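PDB 1WY7: hypothetical protein PH1948 from Pyrococcus horikoshii, which probably transfers methyl groups from S-adenosylmethionine to a nucleic acid, most likely RNA, and holds the product S-adenosyl-L-homocysteine in this crystal. Local coordinates for residues Pro132-Ala137 / Arg155-Lys160; Ala35-Trp40 / Val195-Phe200; Tyr28-Asn33 / Gly61-Gly66; Lys160-Trp163 / Val168-His171. All coordinates share one frame; numbering follows the deposited sequence.

Contact 1. Residues Pro132-Ala137 / Arg155-Lys160; sequences PFLLKA and RRFIEK. With SAH (S-adenosyl-L-homocysteine), chain E.
L134 meets I158 and F157 where helices 131-140 and 152-164 pack side by side on one face of the Rossmann-like methyltransferase sheet. The CA atoms of L134 and I158 stay 9.0 Å apart, and only 84 Å² is buried in all, so the join depends on branch ends. Both L134 and I158 also touch H148 of strand 143-149, which links the two helices in the chain. F157 brings its ring in obliquely: CE1 lies 4.3 Å from L134 CD1. On another side of helix 131-140, F133 turns its ring edge to the flat of the adenine of SAH, with F133 CZ 3.4 Å from SAH C4, while V106, P120 and P121 also touch this phenylalanine. Trimming F133 to an alanine would probably open a gap beneath the adenine and let the base shift. The L134 and I158 side chains cross at about a right angle. A second torsion of -71° folds I158 CD1 out toward the neighbouring helix, while its CG2 branch packs on Y198 and F200 of strand 191-202. Between the two segments the closest approach is methyl to methyl, 3.6 Å from I158 CD1 to L134 CD1.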
# COMPACT_ATOMS: atom_id res chain seq x y z
N PRO A 132 -5.12 4.43 -11.84
CA PRO A 132 -3.86 5.17 -11.99
C PRO A 132 -2.75 4.52 -11.16
O PRO A 132 -1.57 4.54 -11.53
CB PRO A 132 -4.22 6.57 -11.46
CG PRO A 132 -5.67 6.69 -11.77
CD PRO A 132 -6.21 5.33 -11.43
N PHE A 133 -3.13 3.94 -10.02
CA PHE A 133 -2.16 3.27 -9.14
C PHE A 133 -1.65 1.94 -9.73
O PHE A 133 -0.45 1.68 -9.72
CB PHE A 133 -2.78 3.03 -7.75
CG PHE A 133 -2.92 4.28 -6.92
CD1 PHE A 133 -3.97 5.17 -7.14
CD2 PHE A 133 -1.97 4.59 -5.95
CE1 PHE A 133 -4.07 6.36 -6.39
CE2 PHE A 133 -2.06 5.76 -5.20
CZ PHE A 133 -3.11 6.65 -5.41
N LEU A 134 -2.57 1.12 -10.24
CA LEU A 134 -2.18 -0.16 -10.84
C LEU A 134 -1.33 0.10 -12.07
O LEU A 134 -0.29 -0.55 -12.25
CB LEU A 134 -3.41 -0.98 -11.20
CG LEU A 134 -4.15 -1.52 -9.97
CD1 LEU A 134 -5.56 -1.95 -10.35
CD2 LEU A 134 -3.35 -2.67 -9.38
N LEU A 135 -1.74 1.05 -12.92
CA LEU A 135 -0.97 1.38 -14.12
C LEU A 135 0.45 1.81 -13.75
O LEU A 135 1.41 1.33 -14.34
CB LEU A 135 -1.63 2.52 -14.92
CG LEU A 135 -2.54 2.10 -16.08
CD1 LEU A 135 -3.13 3.34 -16.76
CD2 LEU A 135 -1.73 1.28 -17.08
N LYS A 136 0.58 2.73 -12.80
CA LYS A 136 1.90 3.19 -12.38
C LYS A 136 2.73 2.06 -11.77
O LYS A 136 3.90 1.89 -12.10
CB LYS A 136 1.75 4.33 -11.37
CG LYS A 136 3.05 4.88 -10.84
CD LYS A 136 3.93 5.40 -11.97
CE LYS A 136 3.21 6.47 -12.79
NZ LYS A 136 4.05 6.86 -13.94
N ALA A 137 2.12 1.28 -10.89
CA ALA A 137 2.82 0.15 -10.26
C ALA A 137 3.37 -0.79 -11.33
O ALA A 137 4.53 -1.19 -11.29
CB ALA A 137 1.87 -0.62 -9.30
N ARG A 155 -12.56 -8.52 -8.42
CA ARG A 155 -11.63 -9.62 -8.69
C ARG A 155 -11.49 -9.87 -10.19
O ARG A 155 -10.38 -10.06 -10.70
CB ARG A 155 -12.10 -10.89 -7.99
CG ARG A 155 -12.13 -10.77 -6.47
CD ARG A 155 -12.64 -12.02 -5.78
NE ARG A 155 -12.11 -12.09 -4.42
CZ ARG A 155 -12.38 -13.06 -3.55
NH1 ARG A 155 -11.83 -13.01 -2.34
NH2 ARG A 155 -13.19 -14.06 -3.87
N ARG A 156 -12.62 -9.90 -10.88
CA ARG A 156 -12.63 -10.13 -12.33
C ARG A 156 -11.83 -9.04 -13.02
O ARG A 156 -11.00 -9.31 -13.88
CB ARG A 156 -14.07 -10.11 -12.87
CG ARG A 156 -14.15 -10.05 -14.39
CD ARG A 156 -15.58 -9.87 -14.93
NE ARG A 156 -16.42 -11.04 -14.67
CZ ARG A 156 -17.60 -11.27 -15.24
NH1 ARG A 156 -18.28 -12.36 -14.93
NH2 ARG A 156 -18.09 -10.41 -16.13
N PHE A 157 -12.08 -7.79 -12.64
CA PHE A 157 -11.36 -6.67 -13.24
C PHE A 157 -9.86 -6.72 -12.97
O PHE A 157 -9.05 -6.64 -13.90
CB PHE A 157 -11.92 -5.33 -12.75
CG PHE A 157 -11.02 -4.15 -13.07
CD1 PHE A 157 -10.20 -3.60 -12.09
CD2 PHE A 157 -10.98 -3.62 -14.36
CE1 PHE A 157 -9.35 -2.54 -12.39
CE2 PHE A 157 -10.13 -2.56 -14.66
CZ PHE A 157 -9.32 -2.02 -13.68
N ILE A 158 -9.48 -6.86 -11.70
CA ILE A 158 -8.08 -6.92 -11.34
C ILE A 158 -7.33 -7.99 -12.12
O ILE A 158 -6.21 -7.77 -12.59
CB ILE A 158 -7.92 -7.18 -9.83
CG1 ILE A 158 -8.45 -5.98 -9.05
CG2 ILE A 158 -6.45 -7.40 -9.48
CD1 ILE A 158 -7.59 -4.74 -9.16
N GLU A 159 -7.94 -9.16 -12.24
CA GLU A 159 -7.31 -10.27 -12.95
C GLU A 159 -7.13 -9.92 -14.43
O GLU A 159 -6.09 -10.19 -15.02
CB GLU A 159 -8.19 -11.52 -12.80
CG GLU A 159 -7.39 -12.80 -12.62
CD GLU A 159 -6.72 -12.91 -11.25
OE1 GLU A 159 -5.55 -13.31 -11.22
OE2 GLU A 159 -7.37 -12.60 -10.22
N LYS A 160 -8.16 -9.31 -15.02
CA LYS A 160 -8.12 -8.92 -16.43
C LYS A 160 -7.20 -7.73 -16.68
O LYS A 160 -6.41 -7.74 -17.63
CB LYS A 160 -9.53 -8.58 -16.95
CG LYS A 160 -10.31 -9.78 -17.46
CD LYS A 160 -11.66 -9.39 -18.08
CE LYS A 160 -12.63 -8.88 -17.02
NZ LYS A 160 -14.00 -8.60 -17.57
N SAH E . -2.46 5.36 5.63
CA SAH E . -2.41 4.29 4.61
CB SAH E . -2.77 4.93 3.26
CG SAH E . -4.25 4.81 3.13
SD SAH E . -5.20 5.47 1.74
C SAH E . -1.04 3.68 4.68
O SAH E . -0.37 3.83 5.75
OXT SAH E . -0.68 3.06 3.63
C5' SAH E . -4.04 5.79 0.43
C4' SAH E . -3.57 7.23 0.17
O4' SAH E . -3.72 7.53 -1.25
C3' SAH E . -4.40 8.35 0.81
O3' SAH E . -3.58 8.78 1.92
C2' SAH E . -4.48 9.48 -0.23
O2' SAH E . -4.21 10.82 0.12
C1' SAH E . -3.63 8.92 -1.38
N9 SAH E . -4.11 9.29 -2.71
C8 SAH E . -5.39 9.39 -3.22
N7 SAH E . -5.44 9.74 -4.48
C5 SAH E . -4.11 9.88 -4.84
C6 SAH E . -3.46 10.22 -6.06
N6 SAH E . -4.15 10.49 -7.19
N1 SAH E . -2.08 10.28 -6.11
C2 SAH E . -1.39 10.00 -4.98
N3 SAH E . -1.89 9.66 -3.77
C4 SAH E . -3.27 9.61 -3.76

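Contact 2. Residues Ala35-Trp40 / Val195-Phe200; sequences ASELLW and VDIYRF
L38 of helix 32-44 and I197 of strand 191-202 bring their CA atoms to 6.3 Å, the shortest such spacing between the two segments, and the helix thus rests directly on the strand. The helix keeps its own i to i-4 bond, L39 N to A35 O at 3.0 Å, while I197 pairs through its backbone with L173 of the neighbouring strand 167-179; helix and strand therefore meet by side chains. I197 points toward the helix and loses 77 Å² to it, far more than any other residue here. Its two branches divide the work. CG2, placed anti to the backbone N, reaches L38 CB at 3.6 Å and L38 CG at 3.9 Å. The other branch is extended (chi2 179°), which carries I197 CD1 to E37 CB at 3.4 Å and over L38 N. E37 contributes its CB, then bends at chi2 so that its carboxylate leads away from the strand. Were I197 cut back to an alanine, L38 CB and E37 CB would probably face a gap between helix and sheet. Next along the strand, Y198 points the opposite way and touches helix 152-164. Helices thus cover both faces of this strand, as expected of the three-layer alpha/beta/alpha sandwich of Rossmann-like methyltransferases.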
# COMPACT_ATOMS: atom_id res chain seq x y z
N ALA A 35 -2.04 -4.77 6.92
CA ALA A 35 -0.69 -4.29 6.63
C ALA A 35 0.34 -5.38 6.93
O ALA A 35 1.26 -5.61 6.14
CB ALA A 35 -0.40 -3.06 7.45
N SER A 36 0.18 -6.01 8.10
CA SER A 36 1.06 -7.10 8.54
C SER A 36 1.04 -8.25 7.54
O SER A 36 2.08 -8.79 7.21
CB SER A 36 0.61 -7.68 9.89
OG SER A 36 0.79 -6.73 10.91
N GLU A 37 -0.15 -8.64 7.10
CA GLU A 37 -0.30 -9.73 6.14
C GLU A 37 0.45 -9.44 4.85
O GLU A 37 1.24 -10.25 4.36
CB GLU A 37 -1.77 -9.95 5.79
CG GLU A 37 -2.59 -10.65 6.86
CD GLU A 37 -2.32 -12.15 6.97
OE1 GLU A 37 -3.06 -12.82 7.72
OE2 GLU A 37 -1.38 -12.67 6.33
N LEU A 38 0.19 -8.27 4.28
CA LEU A 38 0.82 -7.90 3.02
C LEU A 38 2.34 -7.89 3.15
O LEU A 38 3.03 -8.47 2.32
CB LEU A 38 0.30 -6.53 2.54
CG LEU A 38 0.90 -5.94 1.25
CD1 LEU A 38 -0.02 -4.85 0.70
CD2 LEU A 38 2.30 -5.40 1.53
N LEU A 39 2.84 -7.23 4.20
CA LEU A 39 4.28 -7.11 4.44
C LEU A 39 4.98 -8.42 4.76
O LEU A 39 6.07 -8.68 4.27
CB LEU A 39 4.53 -6.10 5.56
CG LEU A 39 4.28 -4.63 5.21
CD1 LEU A 39 4.20 -3.80 6.48
CD2 LEU A 39 5.40 -4.12 4.32
N TRP A 40 4.35 -9.25 5.59
CA TRP A 40 4.96 -10.52 5.94
C TRP A 40 5.06 -11.39 4.71
O TRP A 40 6.07 -12.04 4.49
CB TRP A 40 4.15 -11.24 7.01
CG TRP A 40 5.00 -12.23 7.71
CD1 TRP A 40 5.00 -13.58 7.52
CD2 TRP A 40 6.06 -11.94 8.63
NE1 TRP A 40 6.00 -14.16 8.27
CE2 TRP A 40 6.67 -13.17 8.96
CE3 TRP A 40 6.55 -10.76 9.20
CZ2 TRP A 40 7.75 -13.26 9.84
CZ3 TRP A 40 7.62 -10.84 10.08
CH2 TRP A 40 8.21 -12.08 10.39
N VAL A 195 -11.15 -7.59 2.19
CA VAL A 195 -10.25 -7.22 1.11
C VAL A 195 -9.34 -8.38 0.70
O VAL A 195 -9.16 -9.35 1.45
CB VAL A 195 -9.32 -6.01 1.51
CG1 VAL A 195 -10.15 -4.75 1.78
CG2 VAL A 195 -8.50 -6.36 2.75
N ASP A 196 -8.79 -8.29 -0.50
CA ASP A 196 -7.86 -9.26 -1.03
C ASP A 196 -6.52 -8.54 -1.07
O ASP A 196 -6.44 -7.36 -1.44
CB ASP A 196 -8.20 -9.68 -2.46
CG ASP A 196 -9.44 -10.53 -2.55
OD1 ASP A 196 -10.24 -10.30 -3.48
OD2 ASP A 196 -9.62 -11.43 -1.70
N ILE A 197 -5.47 -9.25 -0.67
CA ILE A 197 -4.12 -8.70 -0.73
C ILE A 197 -3.51 -9.46 -1.91
O ILE A 197 -3.40 -10.69 -1.89
CB ILE A 197 -3.35 -9.00 0.57
CG1 ILE A 197 -4.07 -8.36 1.75
CG2 ILE A 197 -1.92 -8.50 0.45
CD1 ILE A 197 -3.42 -8.60 3.09
N TYR A 198 -3.14 -8.72 -2.95
CA TYR A 198 -2.58 -9.33 -4.15
C TYR A 198 -1.08 -9.18 -4.28
O TYR A 198 -0.49 -8.25 -3.76
CB TYR A 198 -3.15 -8.71 -5.43
CG TYR A 198 -4.60 -8.94 -5.73
CD1 TYR A 198 -5.59 -8.14 -5.15
CD2 TYR A 198 -4.99 -9.91 -6.65
CE1 TYR A 198 -6.95 -8.31 -5.48
CE2 TYR A 198 -6.34 -10.08 -7.00
CZ TYR A 198 -7.30 -9.28 -6.40
OH TYR A 198 -8.63 -9.49 -6.69
N ARG A 199 -0.49 -10.12 -5.00
CA ARG A 199 0.92 -10.08 -5.34
C ARG A 199 0.92 -10.33 -6.85
O ARG A 199 0.48 -11.39 -7.30
CB ARG A 199 1.73 -11.18 -4.68
CG ARG A 199 3.19 -11.09 -5.13
CD ARG A 199 4.07 -12.16 -4.57
NE ARG A 199 5.45 -11.93 -4.99
CZ ARG A 199 5.99 -12.42 -6.10
NH1 ARG A 199 7.26 -12.14 -6.39
NH2 ARG A 199 5.27 -13.19 -6.92
N PHE A 200 1.37 -9.34 -7.61
CA PHE A 200 1.42 -9.43 -9.07
C PHE A 200 2.89 -9.60 -9.47
O PHE A 200 3.77 -9.01 -8.84
CB PHE A 200 0.90 -8.14 -9.71
CG PHE A 200 -0.52 -7.78 -9.32
CD1 PHE A 200 -1.60 -8.28 -10.02
CD2 PHE A 200 -0.75 -6.86 -8.30
CE1 PHE A 200 -2.90 -7.89 -9.72
CE2 PHE A 200 -2.05 -6.45 -8.00
CZ PHE A 200 -3.12 -6.96 -8.71

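Contact 3. Residues Tyr28-Asn33 / Gly61-Gly66; sequences YRTPGN and GVLSYG. With SAH (S-adenosyl-L-homocysteine), chain E.
R29 and T30 meet V62 and L63 at the amino-acid end of the S-adenosyl-L-homocysteine pocket, where the glycine-rich motif of this methyltransferase family runs into helix 62-69. G61 is the N-cap, and its positive phi of 90° would press a CB against the preceding carbonyl. V62 N, in the first turn, donates to SAH O at 2.8 Å; the N-H...O angle of 140° makes this a bent bond. The helix start would probably favour the negative carboxylate there. V62 is the main bridge, with 73 Å² buried. Its CG1, swung to the side away from its own N (chi1 172°), sits 3.7 Å from T30 O, and its CG2 lies 4.0 Å from R29 NH1, approaching the guanidinium obliquely; the two side chains cross at about a right angle. R29 NH2 is engaged by S13 O. T30 OG1 is hydrogen-bonded to N119 OD1 and lies 2.9 Å from SAH OXT, while L63 CG approaches T30 OG1 at 4.1 Å. T30, V62 and L63 all touch A35 on helix 32-44, which begins just after P31. Beyond them, P31 leans on I177 of strand 167-179, and S64 packs against strand 74-79.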
# COMPACT_ATOMS: atom_id res chain seq x y z
N TYR A 28 -7.62 6.61 5.05
CA TYR A 28 -7.76 5.85 6.28
C TYR A 28 -6.44 5.08 6.37
O TYR A 28 -5.96 4.55 5.37
CB TYR A 28 -8.97 4.89 6.24
CG TYR A 28 -8.88 3.79 5.20
CD1 TYR A 28 -8.11 2.64 5.44
CD2 TYR A 28 -9.49 3.91 3.96
CE1 TYR A 28 -7.96 1.65 4.47
CE2 TYR A 28 -9.34 2.93 2.98
CZ TYR A 28 -8.57 1.81 3.24
OH TYR A 28 -8.35 0.88 2.25
N ARG A 29 -5.84 5.03 7.55
CA ARG A 29 -4.58 4.33 7.72
C ARG A 29 -4.78 2.84 7.45
O ARG A 29 -5.82 2.28 7.79
CB ARG A 29 -4.07 4.52 9.14
CG ARG A 29 -5.07 4.02 10.18
CD ARG A 29 -4.50 4.11 11.57
NE ARG A 29 -3.21 3.44 11.65
CZ ARG A 29 -2.46 3.39 12.75
NH1 ARG A 29 -1.30 2.76 12.73
NH2 ARG A 29 -2.89 3.96 13.87
N THR A 30 -3.79 2.19 6.84
CA THR A 30 -3.92 0.76 6.56
C THR A 30 -3.97 0.03 7.90
O THR A 30 -3.05 0.15 8.71
CB THR A 30 -2.71 0.20 5.77
OG1 THR A 30 -2.52 0.96 4.57
CG2 THR A 30 -2.97 -1.26 5.39
N PRO A 31 -5.05 -0.71 8.17
CA PRO A 31 -5.16 -1.43 9.44
C PRO A 31 -3.95 -2.34 9.67
O PRO A 31 -3.45 -2.97 8.74
CB PRO A 31 -6.48 -2.20 9.28
CG PRO A 31 -7.30 -1.27 8.44
CD PRO A 31 -6.29 -0.85 7.38
N GLY A 32 -3.49 -2.41 10.91
CA GLY A 32 -2.33 -3.22 11.24
C GLY A 32 -2.36 -4.67 10.78
O GLY A 32 -1.36 -5.20 10.31
N ASN A 33 -3.50 -5.32 10.90
CA ASN A 33 -3.58 -6.72 10.50
C ASN A 33 -3.37 -6.91 9.00
O ASN A 33 -2.54 -7.72 8.59
CB ASN A 33 -4.93 -7.33 10.93
CG ASN A 33 -6.10 -6.86 10.07
OD1 ASN A 33 -6.34 -5.66 9.90
ND2 ASN A 33 -6.84 -7.83 9.52
N GLY A 61 2.06 6.44 6.20
CA GLY A 61 3.27 5.64 6.20
C GLY A 61 3.26 4.28 6.88
O GLY A 61 4.33 3.75 7.18
N VAL A 62 2.10 3.69 7.12
CA VAL A 62 2.05 2.38 7.78
C VAL A 62 2.83 1.32 7.00
O VAL A 62 3.69 0.63 7.57
CB VAL A 62 0.60 1.87 7.96
CG1 VAL A 62 0.61 0.44 8.47
CG2 VAL A 62 -0.17 2.76 8.92
N LEU A 63 2.55 1.19 5.71
CA LEU A 63 3.23 0.21 4.87
C LEU A 63 4.72 0.52 4.75
O LEU A 63 5.55 -0.39 4.77
CB LEU A 63 2.60 0.15 3.48
CG LEU A 63 1.16 -0.37 3.41
CD1 LEU A 63 0.75 -0.48 1.95
CD2 LEU A 63 1.07 -1.75 4.09
N SER A 64 5.04 1.80 4.63
CA SER A 64 6.42 2.24 4.50
C SER A 64 7.22 1.89 5.75
O SER A 64 8.33 1.37 5.67
CB SER A 64 6.47 3.75 4.31
OG SER A 64 5.90 4.13 3.07
N TYR A 65 6.63 2.19 6.90
CA TYR A 65 7.27 1.92 8.19
C TYR A 65 7.56 0.41 8.33
O TYR A 65 8.68 0.01 8.68
CB TYR A 65 6.36 2.41 9.32
CG TYR A 65 6.95 2.29 10.71
CD1 TYR A 65 6.77 1.14 11.47
CD2 TYR A 65 7.68 3.34 11.27
CE1 TYR A 65 7.29 1.03 12.76
CE2 TYR A 65 8.20 3.25 12.55
CZ TYR A 65 8.00 2.09 13.29
OH TYR A 65 8.49 2.01 14.57
N GLY A 66 6.54 -0.40 8.04
CA GLY A 66 6.69 -1.84 8.12
C GLY A 66 7.79 -2.36 7.22
O GLY A 66 8.58 -3.23 7.63
N SAH E . -2.46 5.36 5.63
CA SAH E . -2.41 4.29 4.61
CB SAH E . -2.77 4.93 3.26
CG SAH E . -4.25 4.81 3.13
SD SAH E . -5.20 5.47 1.74
C SAH E . -1.04 3.68 4.68
O SAH E . -0.37 3.83 5.75
OXT SAH E . -0.68 3.06 3.63
C5' SAH E . -4.04 5.79 0.43
C4' SAH E . -3.57 7.23 0.17
O4' SAH E . -3.72 7.53 -1.25
C3' SAH E . -4.40 8.35 0.81
O3' SAH E . -3.58 8.78 1.92
C2' SAH E . -4.48 9.48 -0.23
O2' SAH E . -4.21 10.82 0.12
C1' SAH E . -3.63 8.92 -1.38
N9 SAH E . -4.11 9.29 -2.71
C8 SAH E . -5.39 9.39 -3.22
N7 SAH E . -5.44 9.74 -4.48
C5 SAH E . -4.11 9.88 -4.84
C6 SAH E . -3.46 10.22 -6.06
N6 SAH E . -4.15 10.49 -7.19
N1 SAH E . -2.08 10.28 -6.11
C2 SAH E . -1.39 10.00 -4.98
N3 SAH E . -1.89 9.66 -3.77
C4 SAH E . -3.27 9.61 -3.76

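Contact 4. Residues Lys160-Trp163 / Val168-His171; sequences KFSW and VVTH
S162 faces V169 across the tight turn between helix 152-164 and strand 167-179. Its CB packs on the ring of F200, in the neighbouring strand 191-202. From there chi1 of 66° sets OG between the backbone N and the carbonyl carbon, turned back over the previous helical turn, where it is hydrogen-bonded with I158 O and E159 O. The same OG lies 4.4 Å from V169 CG2, a loose van der Waals approach of hydroxyl to methyl; the hydroxyl is turned to the carbonyls of I158 and E159, and V169 offers it only a methyl. W163 leaves the helix in a different direction and lies side by side with V168. V168 CG1 lies by the indole edge, near the ring plane, but the closeness modelled there is doubtful and supports no conclusion. Firmer evidence for the pairing is the backbone, where W163 and V168 have the nearest CA atoms of the two segments, 5.9 Å apart. Farther along, T170 and H171 both face R199 in a classic beta bulge, and T170 OG1 and H171 ND1 share a hydrogen bond of 2.7 Å. Beyond S162, F138 of helix 131-140 adds to the packing, while strand 167-179 forms the outer border of the sheet beside strand 191-202.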
# COMPACT_ATOMS: atom_id res chain seq x y z
N LYS A 160 -8.16 -9.31 -15.02
CA LYS A 160 -8.12 -8.92 -16.43
C LYS A 160 -7.20 -7.73 -16.68
O LYS A 160 -6.41 -7.74 -17.63
CB LYS A 160 -9.53 -8.58 -16.95
CG LYS A 160 -10.31 -9.78 -17.46
CD LYS A 160 -11.66 -9.39 -18.08
CE LYS A 160 -12.63 -8.88 -17.02
NZ LYS A 160 -14.00 -8.60 -17.57
N PHE A 161 -7.29 -6.71 -15.83
CA PHE A 161 -6.46 -5.52 -16.00
C PHE A 161 -4.97 -5.83 -15.89
O PHE A 161 -4.17 -5.38 -16.71
CB PHE A 161 -6.86 -4.46 -14.97
CG PHE A 161 -6.25 -3.10 -15.23
CD1 PHE A 161 -5.06 -2.73 -14.63
CD2 PHE A 161 -6.91 -2.17 -16.04
CE1 PHE A 161 -4.53 -1.46 -14.82
CE2 PHE A 161 -6.39 -0.90 -16.23
CZ PHE A 161 -5.20 -0.54 -15.63
N SER A 162 -4.58 -6.61 -14.88
CA SER A 162 -3.18 -6.95 -14.71
C SER A 162 -2.67 -7.75 -15.91
O SER A 162 -1.54 -7.57 -16.36
CB SER A 162 -2.96 -7.75 -13.42
OG SER A 162 -3.57 -9.03 -13.48
N TRP A 163 -3.51 -8.64 -16.41
CA TRP A 163 -3.12 -9.46 -17.55
C TRP A 163 -2.84 -8.61 -18.78
O TRP A 163 -1.82 -8.78 -19.45
CB TRP A 163 -4.21 -10.48 -17.88
CG TRP A 163 -3.78 -11.42 -18.95
CD1 TRP A 163 -4.34 -11.58 -20.18
CD2 TRP A 163 -2.66 -12.31 -18.89
NE1 TRP A 163 -3.64 -12.52 -20.90
CE2 TRP A 163 -2.60 -12.99 -20.13
CE3 TRP A 163 -1.70 -12.62 -17.92
CZ2 TRP A 163 -1.62 -13.94 -20.43
CZ3 TRP A 163 -0.73 -13.57 -18.21
CH2 TRP A 163 -0.70 -14.22 -19.46
N VAL A 168 0.73 -11.18 -13.80
CA VAL A 168 -0.10 -12.28 -13.33
C VAL A 168 -0.13 -12.29 -11.81
O VAL A 168 0.85 -11.96 -11.15
CB VAL A 168 0.43 -13.64 -13.78
CG1 VAL A 168 -0.08 -13.95 -15.16
CG2 VAL A 168 1.95 -13.63 -13.76
N VAL A 169 -1.29 -12.66 -11.27
CA VAL A 169 -1.46 -12.75 -9.83
C VAL A 169 -0.82 -14.07 -9.38
O VAL A 169 -1.17 -15.13 -9.89
CB VAL A 169 -2.97 -12.77 -9.46
CG1 VAL A 169 -3.16 -13.06 -7.96
CG2 VAL A 169 -3.59 -11.43 -9.82
N THR A 170 0.13 -13.99 -8.45
CA THR A 170 0.77 -15.21 -7.94
C THR A 170 0.19 -15.58 -6.56
O THR A 170 0.16 -16.76 -6.18
CB THR A 170 2.29 -15.03 -7.79
OG1 THR A 170 2.56 -14.01 -6.83
CG2 THR A 170 2.92 -14.65 -9.12
N HIS A 171 -0.27 -14.58 -5.82
CA HIS A 171 -0.85 -14.79 -4.50
C HIS A 171 -2.01 -13.85 -4.27
O HIS A 171 -2.01 -12.72 -4.77
CB HIS A 171 0.16 -14.53 -3.39
CG HIS A 171 1.37 -15.40 -3.44
ND1 HIS A 171 2.35 -15.25 -4.39
CD2 HIS A 171 1.79 -16.38 -2.61
CE1 HIS A 171 3.33 -16.11 -4.15
NE2 HIS A 171 3.01 -16.80 -3.07

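From the N terminus, contact 3 opens at 28-33 and contact 2 at 35-40, on the loop leading into helix 32-44 and on its body. Contact 3 closes at 61-66, but contact 2 closes only at 195-200, so the two cross; A35 CB meets V62 CG1 at 3.8 Å where they touch. Within the long loop of contact 2, contact 1 joins helix 131-140 to helix 152-164, and contact 4 then closes the short turn into strand 167-179, sharing K160. Contacts 1 and 3 follow in series, 21 Å apart between centres, yet both reach SAH. Strand 191-202 ties contact 2 to contact 1 through R155 NE and D196 OD1, a 2.8 Å salt bridge, and to contact 4 through sheet pairing.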